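Dodecin (Thermus thermophilus, PDB 2UX9) binds and sequesters flavins such as FMN and FAD, and also coenzyme A, in a hollow dodecameric shell, probably as a cofactor storage protein. Local coordinates at residues A20-A25 against V58-G63. The protein carries 1 engineered substitution. Residues are numbered along the deposited sequence; the frame is centred on the assembly and turned at random. Where two conformers were deposited one is given.
Sequences AAIQAA and VVLEVG
Three residues on one flank of helix 20-25 close over two on strand 58-63, a purely apolar, fully buried contact without a hydrogen bond across it. V58 splits its two methyls between neighbouring helix residues. CG2, anti to the carbonyl carbon, meets the methyl of A21 (CB to V58 CG2, 3.8 Å), while CG1, anti to the backbone N (chi1 179°), touches CG1 of I22 at 3.8 Å. Two residues along the strand, L60 forks likewise: its CD2 abuts CB of A25, one helical turn beyond A21, at 3.8 Å, and its CD1 lies 4.0 Å from CG2 of I22. I22 thus bridges the two strand residues, one branch for each, and crosses both side chains obliquely; it also packs on V53 of a neighbouring subunit. A21 and A25 both direct their CB bonds toward the strand, and their single methyls are consistent with the 8.6 Å closest approach of the segment axes, which cross at -46°. L60 reaches the helix with CG in the crowded position between backbone N and carbonyl carbon (chi1 64°). The alternation of the strand turns V59 to its other face, where it touches FMN. In the dodecin fold, strand 52-65 is the middle one of the antiparallel sheet, hydrogen-bonded through its backbone to strands 4-14 and 36-49, and helix 18-32, which follows strand 4-14, lies against it on the face carrying V58 and L60.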
ATOM      1  N   ALA C  20      -2.731  27.056   0.150  1.00 12.33           N
ATOM      2  CA  ALA C  20      -1.643  27.983  -0.141  1.00 12.38           C
ATOM      3  C   ALA C  20      -0.363  27.225  -0.495  1.00 12.18           C
ATOM      4  O   ALA C  20       0.387  27.664  -1.367  1.00 12.36           O
ATOM      5  CB  ALA C  20      -1.407  28.928   1.044  1.00 12.70           C
ATOM      6  N   ALA C  21      -0.107  26.099   0.164  1.00 11.97           N
ATOM      7  CA  ALA C  21       1.091  25.315  -0.138  1.00 12.01           C
ATOM      8  C   ALA C  21       1.001  24.691  -1.534  1.00 12.29           C
ATOM      9  O   ALA C  21       1.961  24.727  -2.316  1.00 12.57           O
ATOM     10  CB  ALA C  21       1.297  24.246   0.916  1.00 12.42           C
ATOM     11  N   ILE C  22      -0.170  24.155  -1.870  1.00 12.64           N
ATOM     12  CA  ILE C  22      -0.391  23.631  -3.214  1.00 12.73           C
ATOM     13  C   ILE C  22      -0.204  24.748  -4.244  1.00 12.42           C
ATOM     14  O   ILE C  22       0.484  24.577  -5.248  1.00 12.58           O
ATOM     15  CB  ILE C  22      -1.798  23.023  -3.332  1.00 12.86           C
ATOM     16  CG1 ILE C  22      -1.894  21.762  -2.459  1.00 13.52           C
ATOM     17  CG2 ILE C  22      -2.123  22.698  -4.783  1.00 13.25           C
ATOM     18  CD1 ILE C  22      -3.309  21.255  -2.242  1.00 13.88           C
ATOM     19  N   GLN C  23      -0.816  25.896  -3.992  1.00 12.40           N
ATOM     20  CA  GLN C  23      -0.738  27.004  -4.935  1.00 12.53           C
ATOM     21  C   GLN C  23       0.693  27.503  -5.115  1.00 12.95           C
ATOM     22  O   GLN C  23       1.070  27.901  -6.210  1.00 13.04           O
ATOM     23  CB  GLN C  23      -1.656  28.158  -4.508  1.00 12.54           C
ATOM     24  CG  GLN C  23      -3.158  27.846  -4.583  1.00 12.90           C
ATOM     25  CD  GLN C  23      -3.752  28.000  -5.971  1.00 13.85           C
ATOM     26  OE1 GLN C  23      -3.124  27.693  -6.980  1.00 15.24           O
ATOM     27  NE2 GLN C  23      -4.998  28.461  -6.024  1.00 14.88           N
ATOM     28  N   ALA C  24       1.492  27.480  -4.052  1.00 13.37           N
ATOM     29  CA  ALA C  24       2.891  27.895  -4.158  1.00 13.29           C
ATOM     30  C   ALA C  24       3.658  26.972  -5.101  1.00 12.90           C
ATOM     31  O   ALA C  24       4.456  27.432  -5.929  1.00 13.18           O
ATOM     32  CB  ALA C  24       3.559  27.917  -2.785  1.00 13.71           C
ATOM     33  N   ALA C  25       3.432  25.669  -4.994  1.00 12.61           N
ATOM     34  CA  ALA C  25       4.113  24.733  -5.891  1.00 12.38           C
ATOM     35  C   ALA C  25       3.709  24.988  -7.338  1.00 12.60           C
ATOM     36  O   ALA C  25       4.550  25.025  -8.230  1.00 12.58           O
ATOM     37  CB  ALA C  25       3.845  23.289  -5.502  1.00 12.80           C
ATOM     38  N   VAL C  58       3.152  20.250   1.312  1.00 12.43           N
ATOM     39  CA  VAL C  58       2.306  19.353   0.545  1.00 12.25           C
ATOM     40  C   VAL C  58       3.134  18.797  -0.601  1.00 12.07           C
ATOM     41  O   VAL C  58       3.633  19.552  -1.436  1.00 12.77           O
ATOM     42  CB  VAL C  58       1.068  20.069   0.036  1.00 12.03           C
ATOM     43  CG1 VAL C  58       0.217  19.114  -0.782  1.00 12.56           C
ATOM     44  CG2 VAL C  58       0.274  20.622   1.209  1.00 13.22           C
ATOM     45  N   VAL C  59       3.315  17.482  -0.597  1.00 11.98           N
ATOM     46  CA  VAL C  59       4.078  16.785  -1.609  1.00 12.02           C
ATOM     47  C   VAL C  59       3.100  16.412  -2.695  1.00 13.00           C
ATOM     48  O   VAL C  59       2.112  15.742  -2.422  1.00 13.14           O
ATOM     49  CB  VAL C  59       4.723  15.512  -1.044  1.00 12.44           C
ATOM     50  CG1 VAL C  59       5.570  14.802  -2.133  1.00 12.15           C
ATOM     51  CG2 VAL C  59       5.552  15.830   0.211  1.00 12.53           C
ATOM     52  N   LEU C  60       3.344  16.868  -3.920  1.00 13.82           N
ATOM     53  CA  LEU C  60       2.419  16.573  -4.990  1.00 14.66           C
ATOM     54  C   LEU C  60       3.113  16.242  -6.291  1.00 14.03           C
ATOM     55  O   LEU C  60       4.229  16.681  -6.553  1.00 15.00           O
ATOM     56  CB  LEU C  60       1.394  17.700  -5.168  1.00 16.55           C
ATOM     57  CG  LEU C  60       1.890  19.078  -5.600  1.00 17.97           C
ATOM     58  CD1 LEU C  60       0.729  20.050  -5.841  1.00 21.17           C
ATOM     59  CD2 LEU C  60       2.856  19.684  -4.602  1.00 22.87           C
ATOM     60  N   GLU C  61       2.453  15.415  -7.080  1.00 13.82           N
ATOM     61  CA  GLU C  61       2.834  15.145  -8.463  0.50 13.86           C
ATOM     62  C   GLU C  61       2.094  16.118  -9.356  1.00 13.78           C
ATOM     63  O   GLU C  61       0.897  16.345  -9.154  1.00 13.98           O
ATOM     64  CB  GLU C  61       2.431  13.725  -8.853  0.50 14.32           C
ATOM     65  CG  GLU C  61       3.136  12.627  -8.064  0.50 15.50           C
ATOM     66  CD  GLU C  61       4.522  12.322  -8.588  0.50 16.98           C
ATOM     67  OE1 GLU C  61       5.226  11.519  -7.949  0.50 18.60           O
ATOM     68  OE2 GLU C  61       4.911  12.878  -9.637  0.50 18.71           O
ATOM     69  N   VAL C  62       2.790  16.675 -10.335  1.00 13.46           N
ATOM     70  CA  VAL C  62       2.188  17.601 -11.270  1.00 13.76           C
ATOM     71  C   VAL C  62       2.372  17.003 -12.665  1.00 13.06           C
ATOM     72  O   VAL C  62       3.500  16.678 -13.061  1.00 13.56           O
ATOM     73  CB  VAL C  62       2.851  18.976 -11.151  1.00 14.86           C
ATOM     74  CG1 VAL C  62       2.270  19.914 -12.137  1.00 16.89           C
ATOM     75  CG2 VAL C  62       2.688  19.520  -9.707  1.00 17.27           C
ATOM     76  N   GLY C  63       1.270  16.839 -13.392  1.00 13.09           N
ATOM     77  CA  GLY C  63       1.275  16.280 -14.736  1.00 12.80           C
ATOM     78  C   GLY C  63       1.100  17.350 -15.792  1.00 13.09           C
ATOM     79  O   GLY C  63       0.219  18.217 -15.677  1.00 12.84           O
TER